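Local coordinates for protein KLLA0E08119p (Kluyveromyces lactis, PDB 3VA7) that probably carboxylates urea with bicarbonate and ATP by way of biotin, this chain being the carboxylase part of a longer enzyme thought also to hydrolyse urea-1-carboxylate, at residues L994-A999 with I1034-G1039; I1051-K1056 with W1068-F1073; T1018-G1023 with Y1044-R1049. One frame throughout, in Å; residues are numbered along the deposited sequence.

Contact 1 of 3, residues L994-A999 with I1034-G1039; sequences LGSPCA and IYNAEG. With URE (urea), chain C.
Asn1036 meets Leu994 beside the antiparallel pair formed by strands 997-1001 and 1031-1034, in the carboxyltransferase domain. The two segments run in nearly opposite directions, and every residue that touches is buried. Asn1036 contributes most. Its CG stands beside the backbone N (chi1 -71°), which brings the amide across to the facing chain. There ND2 donates to Leu994 O at 2.7 Å with an N-H...O angle of 163°. The oxygen lies in the plane of the Asn1036 amide, while the donor is tilted 21° from the plane of the Leu994 carbonyl. OD1 is used too, as acceptor for the backbone N of Ala1053. Both ends of the flat group are therefore held, which fixes its rotation. With an alanine here, Leu994 O and Ala1053 N would probably each lose a hydrogen-bond partner in a buried place. The backbone joins in: Asn1036 N donates to Ser996 OG at 2.8 Å, and that hydroxyl is also hydrogen-bonded to Phe993 O. On the apolar side, one methyl of Leu994, CD1, packs against Ala1037 CB at 3.9 Å. Pro997 and Ile1034 close the strand end of the contact. The proline ring lies across the isoleucine, with CD 3.9 Å from Ile1034 CB. The CB of Tyr1035 points away from the other segment, and its ring is part of the urea pocket, where its OH is also bonded to Arg1017. Urea N1 lies at the edge of its ring, near the ring plane, and makes a weak hydrogen bond to Tyr1035 OH at 2.7 Å.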
loop_
_atom_site.group_PDB
_atom_site.type_symbol
_atom_site.label_atom_id
_atom_site.label_comp_id
_atom_site.label_asym_id
_atom_site.label_seq_id
_atom_site.Cartn_x
_atom_site.Cartn_y
_atom_site.Cartn_z
ATOM N N LEU A 994 1.286 -11.999 -2.318
ATOM C CA LEU A 994 2.425 -11.360 -1.688
ATOM C C LEU A 994 3.333 -12.308 -0.887
ATOM O O LEU A 994 3.481 -12.199 0.313
ATOM C CB LEU A 994 1.953 -10.150 -0.910
ATOM C CG LEU A 994 0.893 -9.299 -1.652
ATOM C CD1 LEU A 994 0.391 -8.189 -0.707
ATOM C CD2 LEU A 994 1.327 -8.699 -2.967
ATOM N N GLY A 995 3.931 -13.260 -1.582
ATOM C CA GLY A 995 4.913 -14.139 -0.959
ATOM C C GLY A 995 4.412 -15.083 0.135
ATOM O O GLY A 995 5.235 -15.665 0.901
ATOM N N SER A 996 3.084 -15.222 0.198
ATOM C CA SER A 996 2.437 -16.204 1.014
ATOM C C SER A 996 2.986 -17.575 0.704
ATOM O O SER A 996 2.874 -18.025 -0.440
ATOM C CB SER A 996 0.953 -16.239 0.714
ATOM O OG SER A 996 0.312 -15.109 1.257
ATOM N N PRO A 997 3.491 -18.289 1.731
ATOM C CA PRO A 997 4.185 -19.563 1.492
ATOM C C PRO A 997 3.269 -20.736 1.364
ATOM O O PRO A 997 2.168 -20.686 1.882
ATOM C CB PRO A 997 5.033 -19.748 2.747
ATOM C CG PRO A 997 4.200 -19.047 3.804
ATOM C CD PRO A 997 3.525 -17.877 3.140
ATOM N N CYS A 998 3.715 -21.762 0.634
ATOM C CA CYS A 998 3.183 -23.106 0.760
ATOM C C CYS A 998 4.275 -24.023 1.347
ATOM O O CYS A 998 5.308 -24.279 0.739
ATOM C CB CYS A 998 2.683 -23.602 -0.577
ATOM S SG CYS A 998 2.026 -25.304 -0.592
ATOM N N ALA A 999 4.056 -24.509 2.555
ATOM C CA ALA A 999 5.090 -25.157 3.313
ATOM C C ALA A 999 4.563 -26.514 3.669
ATOM O O ALA A 999 3.356 -26.737 3.536
ATOM C CB ALA A 999 5.391 -24.344 4.571
ATOM N N ILE A 1034 0.643 -19.068 5.231
ATOM C CA ILE A 1034 0.400 -17.842 5.963
ATOM C C ILE A 1034 -0.174 -16.870 4.946
ATOM O O ILE A 1034 0.437 -16.643 3.904
ATOM C CB ILE A 1034 1.674 -17.263 6.546
ATOM C CG1 ILE A 1034 2.207 -18.208 7.612
ATOM C CG2 ILE A 1034 1.397 -15.920 7.118
ATOM C CD1 ILE A 1034 3.627 -17.883 8.095
ATOM N N TYR A 1035 -1.374 -16.341 5.210
ATOM C CA TYR A 1035 -2.003 -15.398 4.262
ATOM C C TYR A 1035 -1.340 -14.030 4.436
ATOM O O TYR A 1035 -1.654 -13.305 5.373
ATOM C CB TYR A 1035 -3.515 -15.320 4.466
ATOM C CG TYR A 1035 -4.271 -16.557 4.053
ATOM C CD1 TYR A 1035 -4.445 -17.607 4.952
ATOM C CD2 TYR A 1035 -4.826 -16.704 2.779
ATOM C CE1 TYR A 1035 -5.131 -18.772 4.625
ATOM C CE2 TYR A 1035 -5.551 -17.920 2.420
ATOM C CZ TYR A 1035 -5.670 -18.942 3.373
ATOM O OH TYR A 1035 -6.329 -20.148 3.138
ATOM N N ASN A 1036 -0.399 -13.686 3.560
ATOM C CA ASN A 1036 0.346 -12.417 3.743
ATOM C C ASN A 1036 -0.454 -11.141 3.497
ATOM O O ASN A 1036 0.004 -10.064 3.884
ATOM C CB ASN A 1036 1.660 -12.371 2.935
ATOM C CG ASN A 1036 2.700 -13.298 3.481
ATOM O OD1 ASN A 1036 2.583 -13.761 4.627
ATOM N ND2 ASN A 1036 3.759 -13.569 2.680
ATOM N N ALA A 1037 -1.613 -11.248 2.844
ATOM C CA ALA A 1037 -2.421 -10.057 2.521
ATOM C C ALA A 1037 -3.793 -10.000 3.228
ATOM O O ALA A 1037 -4.459 -11.027 3.393
ATOM C CB ALA A 1037 -2.618 -9.973 1.041
ATOM N N GLU A 1038 -4.216 -8.795 3.585
ATOM C CA GLU A 1038 -5.489 -8.553 4.215
ATOM C C GLU A 1038 -6.624 -8.629 3.167
ATOM O O GLU A 1038 -6.584 -7.936 2.168
ATOM C CB GLU A 1038 -5.459 -7.167 4.853
ATOM C CG GLU A 1038 -6.809 -6.629 5.336
ATOM C CD GLU A 1038 -7.476 -7.513 6.394
ATOM O OE1 GLU A 1038 -8.697 -7.651 6.298
ATOM O OE2 GLU A 1038 -6.793 -8.090 7.302
ATOM N N GLY A 1039 -7.656 -9.437 3.421
ATOM C CA GLY A 1039 -8.786 -9.498 2.503
ATOM C C GLY A 1039 -8.536 -10.398 1.295
ATOM O O GLY A 1039 -8.943 -10.074 0.178
HETATM C C URE C . -5.001 -20.812 -0.051
HETATM O O URE C . -3.875 -20.573 0.454
HETATM N N1 URE C . -6.111 -20.323 0.443
HETATM N N2 URE C . -5.240 -21.588 -1.119
#

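Contact 2 of 3, residues I1051-K1056 with W1068-F1073; sequences ITAWDK and WLLTPF
The backbones of Trp1054 and Trp1068 are joined by a single beta bridge. It ties together two parts of the long connection between strands 1045-1049 and 1075-1081. The polar part of the contact centres on one backbone oxygen, Ala1053 O. Leu1069 N donates to it at 3.2 Å, almost straight at 172°. A water also donates to Ala1053 O, at 2.8 Å. The same water accepts from Leu1070 N at 2.9 Å, so it carries the link one residue further along segment 1068-1073. Within the other segment, Thr1052 forms an ST turn: its OG1 accepts from Trp1054 N at 3.0 Å. That hydroxyl is also bonded to Asn1036 O, which holds the turn against the neighbouring loop. Asp1055 spends its carboxylate on Gly1060, His1062 and Ile1059, within the intervening loop. It offers Leu1069 only its CB. The apolar part is made by the leucines. Leu1069 points toward the other segment and spreads its two methyls: CD1 touches Asp1055 CB at 3.9 Å, and CD2 lies 4.0 Å from Ala1053 CA. Leu1070 sends CD1 to Ala1053 CB at 4.2 Å, and also packs on Phe928 of strand 922-934 and Leu989 of strand 984-989, in the mixed sheet of the carboxyltransferase domain. The aromatic part is an oblique crossing of two indoles. The CB of Trp1054 points away from the other segment, yet with CG anti to the backbone N (chi1 170°) the ring comes back to it. The Trp1068 ring is stacked on His1066. Trp1054 CZ3 meets the edge of the Trp1068 ring, near its plane, 4.0 Å from Trp1068 CE3.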
loop_
_atom_site.group_PDB
_atom_site.type_symbol
_atom_site.label_atom_id
_atom_site.label_comp_id
_atom_site.label_asym_id
_atom_site.label_seq_id
_atom_site.Cartn_x
_atom_site.Cartn_y
_atom_site.Cartn_z
ATOM N N ILE A 1051 2.084 -13.009 12.062
ATOM C CA ILE A 1051 2.343 -11.761 11.371
ATOM C C ILE A 1051 2.586 -12.065 9.883
ATOM O O ILE A 1051 3.179 -13.104 9.534
ATOM C CB ILE A 1051 3.646 -11.054 11.884
ATOM C CG1 ILE A 1051 4.888 -11.954 11.628
ATOM C CG2 ILE A 1051 3.477 -10.575 13.288
ATOM C CD1 ILE A 1051 6.186 -11.474 12.138
ATOM N N THR A 1052 2.201 -11.118 9.030
ATOM C CA THR A 1052 2.424 -11.225 7.597
ATOM C C THR A 1052 3.879 -11.398 7.283
ATOM O O THR A 1052 4.731 -10.740 7.870
ATOM C CB THR A 1052 1.918 -9.962 6.829
ATOM O OG1 THR A 1052 2.089 -10.185 5.419
ATOM C CG2 THR A 1052 2.648 -8.728 7.270
ATOM N N ALA A 1053 4.158 -12.289 6.360
ATOM C CA ALA A 1053 5.503 -12.454 5.910
ATOM C C ALA A 1053 5.676 -11.622 4.605
ATOM O O ALA A 1053 6.422 -12.023 3.680
ATOM C CB ALA A 1053 5.756 -13.922 5.689
ATOM N N TRP A 1054 4.974 -10.489 4.523
ATOM C CA TRP A 1054 5.213 -9.509 3.463
ATOM C C TRP A 1054 5.390 -8.130 4.047
ATOM O O TRP A 1054 4.508 -7.643 4.729
ATOM C CB TRP A 1054 4.035 -9.482 2.525
ATOM C CG TRP A 1054 4.021 -8.358 1.524
ATOM C CD1 TRP A 1054 3.417 -7.113 1.653
ATOM C CD2 TRP A 1054 4.584 -8.396 0.191
ATOM N NE1 TRP A 1054 3.574 -6.394 0.477
ATOM C CE2 TRP A 1054 4.298 -7.146 -0.419
ATOM C CE3 TRP A 1054 5.324 -9.366 -0.534
ATOM C CZ2 TRP A 1054 4.738 -6.829 -1.712
ATOM C CZ3 TRP A 1054 5.727 -9.055 -1.835
ATOM C CH2 TRP A 1054 5.432 -7.789 -2.411
ATOM N N ASP A 1055 6.499 -7.484 3.759
ATOM C CA ASP A 1055 6.856 -6.218 4.382
ATOM C C ASP A 1055 6.858 -5.207 3.224
ATOM O O ASP A 1055 7.904 -4.894 2.607
ATOM C CB ASP A 1055 8.220 -6.415 5.075
ATOM C CG ASP A 1055 8.860 -5.127 5.602
ATOM O OD1 ASP A 1055 8.256 -4.020 5.481
ATOM O OD2 ASP A 1055 10.014 -5.221 6.125
ATOM N N LYS A 1056 5.670 -4.717 2.884
ATOM C CA LYS A 1056 5.502 -3.848 1.688
ATOM C C LYS A 1056 6.612 -2.790 1.505
ATOM O O LYS A 1056 7.119 -2.561 0.423
ATOM C CB LYS A 1056 4.151 -3.136 1.754
ATOM C CG LYS A 1056 3.895 -2.297 0.553
ATOM C CD LYS A 1056 2.553 -1.673 0.663
ATOM C CE LYS A 1056 2.641 -0.293 1.264
ATOM N NZ LYS A 1056 1.306 0.071 1.772
ATOM N N TRP A 1068 9.055 -9.747 0.097
ATOM C CA TRP A 1068 8.735 -11.119 0.471
ATOM C C TRP A 1068 9.819 -11.686 1.385
ATOM O O TRP A 1068 10.975 -11.800 0.986
ATOM C CB TRP A 1068 8.518 -12.012 -0.739
ATOM C CG TRP A 1068 9.674 -12.084 -1.716
ATOM C CD1 TRP A 1068 10.613 -13.074 -1.802
ATOM C CD2 TRP A 1068 10.000 -11.127 -2.748
ATOM N NE1 TRP A 1068 11.526 -12.790 -2.815
ATOM C CE2 TRP A 1068 11.165 -11.612 -3.417
ATOM C CE3 TRP A 1068 9.419 -9.925 -3.177
ATOM C CZ2 TRP A 1068 11.759 -10.933 -4.488
ATOM C CZ3 TRP A 1068 10.021 -9.223 -4.248
ATOM C CH2 TRP A 1068 11.183 -9.731 -4.887
ATOM N N LEU A 1069 9.451 -12.016 2.618
ATOM C CA LEU A 1069 10.432 -12.383 3.608
ATOM C C LEU A 1069 10.944 -13.817 3.394
ATOM O O LEU A 1069 12.093 -14.135 3.751
ATOM C CB LEU A 1069 9.865 -12.176 5.008
ATOM C CG LEU A 1069 10.067 -10.886 5.836
ATOM C CD1 LEU A 1069 10.427 -9.633 5.039
ATOM C CD2 LEU A 1069 8.918 -10.563 6.835
ATOM N N LEU A 1070 10.128 -14.683 2.785
ATOM C CA LEU A 1070 10.516 -16.087 2.642
ATOM C C LEU A 1070 11.059 -16.489 1.286
ATOM O O LEU A 1070 10.814 -15.835 0.285
ATOM C CB LEU A 1070 9.348 -17.001 3.009
ATOM C CG LEU A 1070 8.626 -16.671 4.311
ATOM C CD1 LEU A 1070 7.462 -17.552 4.524
ATOM C CD2 LEU A 1070 9.558 -16.754 5.510
ATOM N N THR A 1071 11.792 -17.599 1.256
ATOM C CA THR A 1071 12.295 -18.147 0.013
ATOM C C THR A 1071 12.054 -19.644 0.088
ATOM O O THR A 1071 12.128 -20.230 1.188
ATOM C CB THR A 1071 13.810 -17.907 -0.095
ATOM O OG1 THR A 1071 14.066 -16.513 -0.127
ATOM C CG2 THR A 1071 14.359 -18.554 -1.349
ATOM N N PRO A 1072 11.813 -20.288 -1.073
ATOM C CA PRO A 1072 11.723 -21.762 -1.048
ATOM C C PRO A 1072 12.933 -22.388 -0.385
ATOM O O PRO A 1072 14.090 -21.889 -0.554
ATOM C CB PRO A 1072 11.661 -22.139 -2.522
ATOM C CG PRO A 1072 11.031 -20.890 -3.184
ATOM C CD PRO A 1072 11.555 -19.725 -2.411
ATOM N N PHE A 1073 12.663 -23.455 0.385
ATOM C CA PHE A 1073 13.668 -24.149 1.234
ATOM C C PHE A 1073 13.907 -23.539 2.615
ATOM O O PHE A 1073 14.515 -24.193 3.437
ATOM C CB PHE A 1073 15.010 -24.356 0.522
ATOM C CG PHE A 1073 14.902 -25.147 -0.726
ATOM C CD1 PHE A 1073 15.258 -24.588 -1.950
ATOM C CD2 PHE A 1073 14.410 -26.441 -0.702
ATOM C CE1 PHE A 1073 15.136 -25.335 -3.102
ATOM C CE2 PHE A 1073 14.280 -27.197 -1.873
ATOM C CZ PHE A 1073 14.624 -26.654 -3.056
HETATM O O HOH W 1 7.401 -14.088 2.064
#

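Contact 3 of 3, residues T1018-G1023 with Y1044-R1049; sequences TYTARG and YQLVGR. With URE (urea), chain C.
Gly1023 lies against the aliphatic chain of Arg1049, and this is the tight end of the contact. It sits where strand 1045-1049 pairs with strand 1024-1028 in the sheet of the carboxyltransferase domain. Arg1049 CG is 3.4 Å from Gly1023 C, and Arg1049 CD is 3.4 Å from Arg1022 O. Arg1049 CA also makes a CH...O contact with Gly1023 O at 3.4 Å. The arginine starts out extended, its CG opposite the backbone N (chi1 -173°), and so runs across the glycine before bending at chi3. The backbone angles of Gly1023 by themselves call for glycine. The other end is looser. Thr1020 and Leu1046 are farther apart in backbone and meet by single methyls, Thr1020 CG2 to Leu1046 CD2 at 4.2 Å. Arg1022 lies on the more open side, with its NH2 in a salt bridge to Asp1094. Past Leu1046, Tyr1044 belongs to the urea pocket: its CD2 is 3.2 Å from the urea carbon, and its OH is bonded to Asp728. No hydrogen bond joins the two segments. The guanidinium of Arg1049 instead makes salt bridges with Asp936 and Glu1087. The two arginine groups stay apart, NH1 of Arg1022 being 6.7 Å from NH1 of Arg1049. Arg1022 has Asp1094 and Arg1049 has two acids, so their like charges are probably balanced locally, and the segments meet through carbon and backbone.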
loop_
_atom_site.group_PDB
_atom_site.type_symbol
_atom_site.label_atom_id
_atom_site.label_comp_id
_atom_site.label_asym_id
_atom_site.label_seq_id
_atom_site.Cartn_x
_atom_site.Cartn_y
_atom_site.Cartn_z
ATOM N N THR A 1018 -14.056 -15.818 0.101
ATOM C CA THR A 1018 -13.694 -14.635 -0.629
ATOM C C THR A 1018 -12.853 -13.697 0.218
ATOM O O THR A 1018 -12.288 -12.704 -0.298
ATOM C CB THR A 1018 -14.901 -13.838 -1.021
ATOM O OG1 THR A 1018 -15.691 -13.564 0.145
ATOM C CG2 THR A 1018 -15.725 -14.629 -2.017
ATOM N N TYR A 1019 -12.791 -13.995 1.516
ATOM C CA TYR A 1019 -12.141 -13.106 2.495
ATOM C C TYR A 1019 -11.320 -13.897 3.555
ATOM O O TYR A 1019 -11.774 -14.933 4.094
ATOM C CB TYR A 1019 -13.156 -12.096 3.145
ATOM C CG TYR A 1019 -12.453 -11.375 4.278
ATOM C CD1 TYR A 1019 -11.812 -10.134 4.051
ATOM C CD2 TYR A 1019 -12.337 -11.998 5.592
ATOM C CE1 TYR A 1019 -11.105 -9.491 5.086
ATOM C CE2 TYR A 1019 -11.624 -11.393 6.626
ATOM C CZ TYR A 1019 -10.998 -10.142 6.359
ATOM O OH TYR A 1019 -10.276 -9.530 7.338
ATOM N N THR A 1020 -10.112 -13.416 3.845
ATOM C CA THR A 1020 -9.282 -14.012 4.898
ATOM C C THR A 1020 -8.505 -12.869 5.523
ATOM O O THR A 1020 -8.240 -11.830 4.873
ATOM C CB THR A 1020 -8.308 -15.097 4.330
ATOM O OG1 THR A 1020 -9.023 -15.937 3.404
ATOM C CG2 THR A 1020 -7.662 -15.982 5.487
ATOM N N ALA A 1021 -8.162 -13.023 6.791
ATOM C CA ALA A 1021 -7.584 -11.903 7.548
ATOM C C ALA A 1021 -6.091 -12.009 7.348
ATOM O O ALA A 1021 -5.561 -13.128 7.225
ATOM C CB ALA A 1021 -7.950 -11.987 9.087
ATOM N N ARG A 1022 -5.409 -10.861 7.370
ATOM C CA ARG A 1022 -3.933 -10.807 7.264
ATOM C C ARG A 1022 -3.238 -11.583 8.386
ATOM O O ARG A 1022 -3.536 -11.403 9.566
ATOM C CB ARG A 1022 -3.531 -9.329 7.303
ATOM C CG ARG A 1022 -2.049 -8.970 7.408
ATOM C CD ARG A 1022 -1.798 -7.625 6.773
ATOM N NE ARG A 1022 -0.857 -6.758 7.512
ATOM C CZ ARG A 1022 -1.109 -6.189 8.683
ATOM N NH1 ARG A 1022 -2.264 -6.418 9.273
ATOM N NH2 ARG A 1022 -0.227 -5.397 9.268
ATOM N N GLY A 1023 -2.320 -12.463 8.020
ATOM C CA GLY A 1023 -1.538 -13.231 8.988
ATOM C C GLY A 1023 -2.154 -14.553 9.407
ATOM O O GLY A 1023 -1.501 -15.346 10.092
ATOM N N TYR A 1044 -7.707 -22.685 2.381
ATOM C CA TYR A 1044 -7.146 -23.568 3.448
ATOM C C TYR A 1044 -7.989 -23.541 4.766
ATOM O O TYR A 1044 -8.688 -22.550 5.051
ATOM C CB TYR A 1044 -5.720 -23.165 3.779
ATOM C CG TYR A 1044 -4.637 -23.663 2.836
ATOM C CD1 TYR A 1044 -3.391 -24.090 3.347
ATOM C CD2 TYR A 1044 -4.812 -23.670 1.444
ATOM C CE1 TYR A 1044 -2.387 -24.536 2.506
ATOM C CE2 TYR A 1044 -3.790 -24.081 0.590
ATOM C CZ TYR A 1044 -2.584 -24.521 1.135
ATOM O OH TYR A 1044 -1.564 -24.962 0.315
ATOM N N GLN A 1045 -7.910 -24.629 5.536
ATOM C CA GLN A 1045 -8.476 -24.745 6.894
ATOM C C GLN A 1045 -7.761 -23.826 7.853
ATOM O O GLN A 1045 -6.538 -23.839 7.954
ATOM C CB GLN A 1045 -8.423 -26.192 7.376
ATOM C CG GLN A 1045 -9.154 -27.196 6.410
ATOM C CD GLN A 1045 -10.633 -26.904 6.257
ATOM O OE1 GLN A 1045 -11.263 -27.279 5.246
ATOM N NE2 GLN A 1045 -11.208 -26.234 7.244
ATOM N N LEU A 1046 -8.517 -22.988 8.536
ATOM C CA LEU A 1046 -7.960 -21.917 9.348
ATOM C C LEU A 1046 -7.742 -22.329 10.805
ATOM O O LEU A 1046 -8.604 -22.857 11.457
ATOM C CB LEU A 1046 -8.838 -20.659 9.257
ATOM C CG LEU A 1046 -9.262 -20.233 7.851
ATOM C CD1 LEU A 1046 -10.210 -19.063 7.899
ATOM C CD2 LEU A 1046 -8.052 -19.938 6.887
ATOM N N VAL A 1047 -6.585 -21.971 11.341
ATOM C CA VAL A 1047 -6.035 -22.619 12.512
ATOM C C VAL A 1047 -5.536 -21.551 13.502
ATOM O O VAL A 1047 -5.530 -21.773 14.709
ATOM C CB VAL A 1047 -4.985 -23.541 11.917
ATOM C CG1 VAL A 1047 -3.528 -23.273 12.295
ATOM C CG2 VAL A 1047 -5.458 -24.927 11.841
ATOM N N GLY A 1048 -5.182 -20.357 13.031
ATOM C CA GLY A 1048 -4.648 -19.359 13.947
ATOM C C GLY A 1048 -3.993 -18.229 13.195
ATOM O O GLY A 1048 -4.146 -18.132 11.962
ATOM N N ARG A 1049 -3.277 -17.351 13.893
ATOM C CA ARG A 1049 -2.732 -16.205 13.196
ATOM C C ARG A 1049 -1.344 -15.795 13.681
ATOM O O ARG A 1049 -1.092 -15.790 14.878
ATOM C CB ARG A 1049 -3.736 -15.058 13.244
ATOM C CG ARG A 1049 -3.405 -13.855 12.440
ATOM C CD ARG A 1049 -4.535 -12.781 12.523
ATOM N NE ARG A 1049 -5.142 -12.641 13.844
ATOM C CZ ARG A 1049 -5.147 -11.522 14.571
ATOM N NH1 ARG A 1049 -4.633 -10.397 14.096
ATOM N NH2 ARG A 1049 -5.719 -11.522 15.768
HETATM C C URE C . -5.001 -20.812 -0.051
HETATM O O URE C . -3.875 -20.573 0.454
HETATM N N1 URE C . -6.111 -20.323 0.443
HETATM N N2 URE C . -5.240 -21.588 -1.119
#

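All three contacts are mainly buried. Contact 1 is wholly so, while contacts 2 and 3 each include partly exposed residues. Contact 1 lies between the others and touches both. It meets contact 2 where Leu994 packs on Trp1054, and contact 3 through Glu1038 with Tyr1019 and Tyr1035 with Thr1020. Contacts 2 and 3 merely graze each other, at Thr1052 and Arg1022. Contacts 1 and 3 reach the same sheet, and each brings one tyrosine to the urea. Contact 2 sits farther off. The chemistry differs: a side-chain amide and a hydroxyl in contact 1, a backbone bridge, water and indoles in contact 2, and an arginine's aliphatic part on backbone, with a methyl pair, in contact 3.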